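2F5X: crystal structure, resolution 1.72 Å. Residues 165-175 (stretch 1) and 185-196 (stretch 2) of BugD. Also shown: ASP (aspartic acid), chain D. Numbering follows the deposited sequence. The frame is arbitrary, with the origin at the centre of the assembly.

Stretch 1 165-175: NLLTIPYKGTA
Stretch 2, residues 185-196: QVDLMCDQTTNT

A small polar side chain can sit at the centre of a contact, and Thr-174 of BugD is a worked example. The two stretches bury 352 Å² in all, and Thr-174 has the largest covered area, followed by Val-186 and Asn-195. Stretch 1 includes a strand that ends at Pro-170, then runs as loop to Gly-173, the N-cap of a helix opening at Thr-174; stretch 2 is a strand from Leu-188 to Gln-192, itself the N-cap of a second helix. CA atoms pair at 8.0 Å for Ile-169 and Val-186, 7.0 Å for Thr-174 and Asp-191, and 7.4 Å for Ala-175 and Asn-195. The CA-to-CB bonds of Thr-174, Val-186, Asp-191 and Asn-195 point toward the other stretch.

Thr-174 (phi/psi -84/-4, chi1 p) donates from OG1 to OD1 of Asp-191 (chi1 t) at 2.8 Å. The other carboxylate oxygen, OD2, accepts from ND2 of Asn-195 (-111/-26, chi1 t) at 2.7 Å, nearly linear at 177°; ND2 also reaches Thr-174 O at 3.3 Å, a weak bond at 125°. Thr-174 N donates to ligand ASP O, and ASP N to Gln-192 OE1, both at 3.0 Å.

Earlier in both stretches, side chains pack through apolar contacts: Val-186 CG2 (-142/156, chi1 p) meets Ile-169 CD1 (m, t) at 3.8 Å, and Leu-166 CD1 lies 4.2 Å from Leu-188 CD2.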

ATOM      1  N   ASN A 165     -17.218   5.661 -14.939  1.00  9.44           N
ATOM      2  CA  ASN A 165     -16.148   4.851 -15.515  1.00  9.23           C
ATOM      3  C   ASN A 165     -15.129   5.817 -16.114  1.00  9.08           C
ATOM      4  O   ASN A 165     -15.498   6.651 -16.939  1.00 10.06           O
ATOM      5  CB  ASN A 165     -16.718   3.933 -16.610  1.00  9.22           C
ATOM      6  CG  ASN A 165     -15.665   2.994 -17.199  1.00  9.57           C
ATOM      7  OD1 ASN A 165     -14.934   2.324 -16.467  1.00  9.88           O
ATOM      8  ND2 ASN A 165     -15.586   2.949 -18.527  1.00  7.63           N
ATOM      9  N   LEU A 166     -13.868   5.714 -15.684  1.00  9.04           N
ATOM     10  CA  LEU A 166     -12.803   6.636 -16.104  1.00  8.99           C
ATOM     11  C   LEU A 166     -11.667   5.919 -16.813  1.00  9.07           C
ATOM     12  O   LEU A 166     -11.302   4.810 -16.433  1.00  9.20           O
ATOM     13  CB  LEU A 166     -12.194   7.350 -14.880  1.00  8.89           C
ATOM     14  CG  LEU A 166     -13.111   8.245 -14.037  1.00  9.07           C
ATOM     15  CD1 LEU A 166     -12.325   8.881 -12.880  1.00  9.25           C
ATOM     16  CD2 LEU A 166     -13.756   9.319 -14.895  1.00  9.58           C
ATOM     17  N   LEU A 167     -11.091   6.583 -17.813  1.00  8.74           N
ATOM     18  CA  LEU A 167      -9.772   6.213 -18.331  1.00  8.73           C
ATOM     19  C   LEU A 167      -8.849   5.989 -17.145  1.00  9.19           C
ATOM     20  O   LEU A 167      -8.716   6.865 -16.281  1.00  9.12           O
ATOM     21  CB  LEU A 167      -9.211   7.342 -19.198  1.00  9.46           C
ATOM     22  CG  LEU A 167      -7.733   7.271 -19.605  1.00 10.21           C
ATOM     23  CD1 LEU A 167      -7.438   5.994 -20.391  1.00 11.98           C
ATOM     24  CD2 LEU A 167      -7.381   8.512 -20.429  1.00 11.60           C
ATOM     25  N   THR A 168      -8.235   4.809 -17.088  1.00  8.98           N
ATOM     26  CA  THR A 168      -7.421   4.432 -15.939  1.00  9.51           C
ATOM     27  C   THR A 168      -6.047   4.015 -16.414  1.00  9.36           C
ATOM     28  O   THR A 168      -5.917   3.115 -17.246  1.00  9.47           O
ATOM     29  CB  THR A 168      -8.098   3.296 -15.157  1.00  9.75           C
ATOM     30  OG1 THR A 168      -9.385   3.743 -14.691  1.00 11.08           O
ATOM     31  CG2 THR A 168      -7.315   2.997 -13.865  1.00 11.17           C
ATOM     32  N   ILE A 169      -5.021   4.674 -15.884  1.00  9.21           N
ATOM     33  CA  ILE A 169      -3.661   4.454 -16.348  1.00  9.75           C
ATOM     34  C   ILE A 169      -2.847   3.764 -15.256  1.00  9.14           C
ATOM     35  O   ILE A 169      -2.638   4.343 -14.186  1.00  8.93           O
ATOM     36  CB  ILE A 169      -2.994   5.796 -16.751  1.00 10.06           C
ATOM     37  CG1 ILE A 169      -3.840   6.545 -17.794  1.00 12.08           C
ATOM     38  CG2 ILE A 169      -1.570   5.545 -17.271  1.00 11.17           C
ATOM     39  CD1 ILE A 169      -3.460   8.007 -17.956  1.00 15.96           C
ATOM     40  N   PRO A 170      -2.405   2.530 -15.508  1.00  9.66           N
ATOM     41  CA  PRO A 170      -1.598   1.789 -14.530  1.00  9.80           C
ATOM     42  C   PRO A 170      -0.082   2.039 -14.654  1.00  9.88           C
ATOM     43  O   PRO A 170       0.462   2.142 -15.773  1.00 10.53           O
ATOM     44  CB  PRO A 170      -1.940   0.331 -14.847  1.00 10.44           C
ATOM     45  CG  PRO A 170      -2.075   0.335 -16.368  1.00 10.56           C
ATOM     46  CD  PRO A 170      -2.674   1.721 -16.716  1.00  9.69           C
ATOM     47  N   TYR A 171       0.567   2.165 -13.497  1.00  9.64           N
ATOM     48  CA  TYR A 171       2.011   2.378 -13.383  1.00  9.56           C
ATOM     49  C   TYR A 171       2.616   1.271 -12.519  1.00  9.93           C
ATOM     50  O   TYR A 171       1.883   0.537 -11.854  1.00 10.03           O
ATOM     51  CB  TYR A 171       2.289   3.730 -12.717  1.00  9.41           C
ATOM     52  CG  TYR A 171       1.856   4.928 -13.535  1.00  9.38           C
ATOM     53  CD1 TYR A 171       2.778   5.630 -14.303  1.00  9.99           C
ATOM     54  CD2 TYR A 171       0.529   5.368 -13.525  1.00  8.51           C
ATOM     55  CE1 TYR A 171       2.393   6.746 -15.056  1.00 10.11           C
ATOM     56  CE2 TYR A 171       0.130   6.470 -14.279  1.00 10.40           C
ATOM     57  CZ  TYR A 171       1.070   7.159 -15.037  1.00  9.70           C
ATOM     58  OH  TYR A 171       0.687   8.245 -15.780  1.00 11.58           O
ATOM     59  N   LYS A 172       3.946   1.162 -12.509  1.00 10.12           N
ATOM     60  CA  LYS A 172       4.625   0.146 -11.699  1.00 11.08           C
ATOM     61  C   LYS A 172       4.714   0.530 -10.225  1.00 10.95           C
ATOM     62  O   LYS A 172       5.352  -0.164  -9.428  1.00 12.23           O
ATOM     63  CB  LYS A 172       6.020  -0.148 -12.260  1.00 11.40           C
ATOM     64  CG  LYS A 172       5.989  -0.986 -13.532  1.00 15.82           C
ATOM     65  CD  LYS A 172       7.391  -1.150 -14.112  1.00 20.11           C
ATOM     66  CE  LYS A 172       7.429  -2.232 -15.189  1.00 24.08           C
ATOM     67  NZ  LYS A 172       6.233  -2.240 -16.083  1.00 27.65           N
ATOM     68  N   GLY A 173       4.112   1.657  -9.875  1.00 10.79           N
ATOM     69  CA  GLY A 173       4.104   2.149  -8.507  1.00  9.68           C
ATOM     70  C   GLY A 173       3.533   3.546  -8.511  1.00  8.89           C
ATOM     71  O   GLY A 173       3.374   4.140  -9.581  1.00  8.88           O
ATOM     72  N   THR A 174       3.205   4.088  -7.343  1.00  8.27           N
ATOM     73  CA  THR A 174       2.731   5.481  -7.347  1.00  8.46           C
ATOM     74  C   THR A 174       3.838   6.525  -7.342  1.00  8.91           C
ATOM     75  O   THR A 174       3.541   7.712  -7.441  1.00  9.99           O
ATOM     76  CB  THR A 174       1.716   5.774  -6.230  1.00  7.54           C
ATOM     77  OG1 THR A 174       2.266   5.353  -4.972  1.00  7.81           O
ATOM     78  CG2 THR A 174       0.448   4.933  -6.438  1.00  7.60           C
ATOM     79  N   ALA A 175       5.102   6.110  -7.252  1.00  9.50           N
ATOM     80  CA  ALA A 175       6.186   7.051  -7.524  1.00  9.76           C
ATOM     81  C   ALA A 175       6.165   7.527  -9.001  1.00  9.77           C
ATOM     82  O   ALA A 175       6.077   8.738  -9.248  1.00 10.25           O
ATOM     83  CB  ALA A 175       7.566   6.468  -7.121  1.00  9.96           C
ATOM     84  N   GLN A 185       0.215  15.070 -16.552  1.00 16.00           N
ATOM     85  CA  GLN A 185      -0.016  14.056 -17.586  1.00 16.23           C
ATOM     86  C   GLN A 185      -1.158  13.102 -17.252  1.00 15.43           C
ATOM     87  O   GLN A 185      -1.646  12.379 -18.133  1.00 16.27           O
ATOM     88  CB  GLN A 185       1.264  13.245 -17.851  1.00 17.24           C
ATOM     89  CG  GLN A 185       2.412  14.069 -18.409  1.00 21.36           C
ATOM     90  CD  GLN A 185       2.380  14.150 -19.920  1.00 26.58           C
ATOM     91  OE1 GLN A 185       1.469  14.742 -20.493  1.00 29.58           O
ATOM     92  NE2 GLN A 185       3.372  13.549 -20.571  1.00 29.55           N
ATOM     93  N   VAL A 186      -1.567  13.097 -15.980  1.00 12.99           N
ATOM     94  CA  VAL A 186      -2.707  12.317 -15.505  1.00 11.81           C
ATOM     95  C   VAL A 186      -3.411  13.202 -14.463  1.00 10.96           C
ATOM     96  O   VAL A 186      -2.775  14.101 -13.894  1.00 11.29           O
ATOM     97  CB  VAL A 186      -2.249  10.924 -14.952  1.00 11.66           C
ATOM     98  CG1 VAL A 186      -1.440  11.077 -13.648  1.00 10.66           C
ATOM     99  CG2 VAL A 186      -3.439   9.989 -14.749  1.00 12.93           C
ATOM    100  N   ASP A 187      -4.705  12.986 -14.225  1.00  9.44           N
ATOM    101  CA  ASP A 187      -5.498  13.988 -13.500  1.00  9.60           C
ATOM    102  C   ASP A 187      -5.712  13.724 -12.024  1.00  9.04           C
ATOM    103  O   ASP A 187      -5.582  14.632 -11.213  1.00  9.02           O
ATOM    104  CB  ASP A 187      -6.868  14.186 -14.151  1.00  9.50           C
ATOM    105  CG  ASP A 187      -6.777  14.607 -15.593  1.00 10.38           C
ATOM    106  OD1 ASP A 187      -5.837  15.332 -15.975  1.00 14.22           O
ATOM    107  OD2 ASP A 187      -7.621  14.260 -16.428  1.00 12.49           O
ATOM    108  N   LEU A 188      -6.052  12.486 -11.689  1.00  8.75           N
ATOM    109  CA  LEU A 188      -6.632  12.156 -10.386  1.00  9.01           C
ATOM    110  C   LEU A 188      -6.007  10.871  -9.859  1.00  9.23           C
ATOM    111  O   LEU A 188      -5.711   9.974 -10.642  1.00  9.12           O
ATOM    112  CB  LEU A 188      -8.139  11.949 -10.603  1.00  9.38           C
ATOM    113  CG  LEU A 188      -9.062  11.613  -9.439  1.00 10.11           C
ATOM    114  CD1 LEU A 188      -9.159  12.816  -8.483  1.00 12.21           C
ATOM    115  CD2 LEU A 188     -10.430  11.226  -9.990  1.00 12.56           C
HETATM  116  N   MSE A 189      -5.789  10.784  -8.543  1.00  9.06           N
HETATM  117  CA  MSE A 189      -5.230   9.564  -7.957  1.00  9.47           C
HETATM  118  C   MSE A 189      -5.608   9.430  -6.492  1.00  9.38           C
HETATM  119  O   MSE A 189      -5.728  10.423  -5.788  1.00  9.33           O
HETATM  120  CB  MSE A 189      -3.697   9.617  -8.060  1.00  9.95           C
HETATM  121  CG  MSE A 189      -2.976   8.413  -7.506  1.00 11.75           C
HETATM  122 SE   MSE A 189      -1.136   8.376  -8.134  1.00 14.70          SE
HETATM  123  CE  MSE A 189      -0.280   9.767  -7.049  1.00 13.69           C
ATOM    124  N   CYS A 190      -5.775   8.193  -6.038  1.00  9.28           N
ATOM    125  CA  CYS A 190      -5.806   7.909  -4.606  1.00  9.70           C
ATOM    126  C   CYS A 190      -4.503   7.246  -4.248  1.00  9.08           C
ATOM    127  O   CYS A 190      -4.119   6.266  -4.881  1.00  9.45           O
ATOM    128  CB  CYS A 190      -6.950   6.959  -4.274  1.00 10.68           C
ATOM    129  SG  CYS A 190      -7.311   6.763  -2.503  1.00 15.41           S
ATOM    130  N   ASP A 191      -3.813   7.769  -3.240  1.00  8.41           N
ATOM    131  CA  ASP A 191      -2.447   7.299  -2.941  1.00  8.10           C
ATOM    132  C   ASP A 191      -2.189   7.427  -1.431  1.00  8.38           C
ATOM    133  O   ASP A 191      -2.910   8.149  -0.726  1.00  8.68           O
ATOM    134  CB  ASP A 191      -1.464   8.088  -3.825  1.00  8.24           C
ATOM    135  CG  ASP A 191      -0.009   7.621  -3.726  1.00  7.93           C
ATOM    136  OD1 ASP A 191       0.315   6.500  -3.256  1.00  7.81           O
ATOM    137  OD2 ASP A 191       0.897   8.354  -4.168  1.00  9.38           O
ATOM    138  N   GLN A 192      -1.204   6.690  -0.932  1.00  8.36           N
ATOM    139  CA  GLN A 192      -0.923   6.632   0.506  1.00  7.69           C
ATOM    140  C   GLN A 192      -0.189   7.865   0.994  1.00  8.14           C
ATOM    141  O   GLN A 192       0.599   8.441   0.244  1.00  8.44           O
ATOM    142  CB  GLN A 192      -0.101   5.398   0.821  1.00  7.69           C
ATOM    143  CG  GLN A 192      -0.853   4.094   0.557  1.00  7.65           C
ATOM    144  CD  GLN A 192       0.115   2.956   0.367  1.00  8.12           C
ATOM    145  OE1 GLN A 192       0.346   2.503  -0.761  1.00 11.76           O
ATOM    146  NE2 GLN A 192       0.707   2.515   1.448  1.00  8.26           N
ATOM    147  N   THR A 193      -0.445   8.260   2.247  1.00  8.33           N
ATOM    148  CA  THR A 193       0.215   9.435   2.835  1.00  8.83           C
ATOM    149  C   THR A 193       1.743   9.326   2.908  1.00  8.94           C
ATOM    150  O   THR A 193       2.431  10.339   2.950  1.00  9.15           O
ATOM    151  CB  THR A 193      -0.363   9.780   4.229  1.00  8.99           C
ATOM    152  OG1 THR A 193      -0.234   8.651   5.109  1.00 10.06           O
ATOM    153  CG2 THR A 193      -1.869  10.042   4.137  1.00  9.85           C
ATOM    154  N   THR A 194       2.274   8.107   2.906  1.00  8.69           N
ATOM    155  CA  THR A 194       3.730   7.911   2.864  1.00  8.66           C
ATOM    156  C   THR A 194       4.312   8.348   1.522  1.00  9.18           C
ATOM    157  O   THR A 194       5.538   8.477   1.386  1.00  9.95           O
ATOM    158  CB  THR A 194       4.075   6.436   3.087  1.00  8.28           C
ATOM    159  OG1 THR A 194       3.133   5.642   2.359  1.00  8.06           O
ATOM    160  CG2 THR A 194       3.883   6.045   4.558  1.00  8.72           C
ATOM    161  N   ASN A 195       3.443   8.555   0.527  1.00  9.25           N
ATOM    162  CA  ASN A 195       3.869   9.127  -0.755  1.00  9.87           C
ATOM    163  C   ASN A 195       3.345  10.539  -1.037  1.00 10.10           C
ATOM    164  O   ASN A 195       3.980  11.310  -1.787  1.00 11.09           O
ATOM    165  CB  ASN A 195       3.507   8.191  -1.919  1.00  9.10           C
ATOM    166  CG  ASN A 195       4.291   8.504  -3.187  1.00 10.49           C
ATOM    167  OD1 ASN A 195       5.521   8.629  -3.155  1.00 12.86           O
ATOM    168  ND2 ASN A 195       3.583   8.634  -4.308  1.00 10.67           N
ATOM    169  N   THR A 196       2.203  10.891  -0.450  1.00  9.80           N
ATOM    170  CA  THR A 196       1.529  12.135  -0.834  1.00  9.57           C
ATOM    171  C   THR A 196       1.754  13.301   0.120  1.00  9.65           C
ATOM    172  O   THR A 196       1.537  14.445  -0.268  1.00  9.74           O
ATOM    173  CB  THR A 196       0.012  11.948  -0.976  1.00  9.42           C
ATOM    174  OG1 THR A 196      -0.541  11.585   0.295  1.00  8.33           O
ATOM    175  CG2 THR A 196      -0.329  10.807  -1.914  1.00  9.72           C
TER
HETATM  176  N   ASP D 901       2.207   0.920  -2.447  1.00  7.83           N
HETATM  177  CA  ASP D 901       2.489   1.057  -3.907  1.00  7.79           C
HETATM  178  C   ASP D 901       3.873   1.635  -4.161  1.00  8.12           C
HETATM  179  O   ASP D 901       4.128   2.217  -5.233  1.00  8.63           O
HETATM  180  CB  ASP D 901       1.434   1.928  -4.576  1.00  7.59           C
HETATM  181  CG  ASP D 901       0.070   1.287  -4.570  1.00  7.57           C
HETATM  182  OD1 ASP D 901      -0.909   2.001  -4.888  1.00  7.40           O
HETATM  183  OD2 ASP D 901      -0.108   0.080  -4.264  1.00  8.41           O
HETATM  184  OXT ASP D 901       4.725   1.514  -3.280  1.00  8.21           O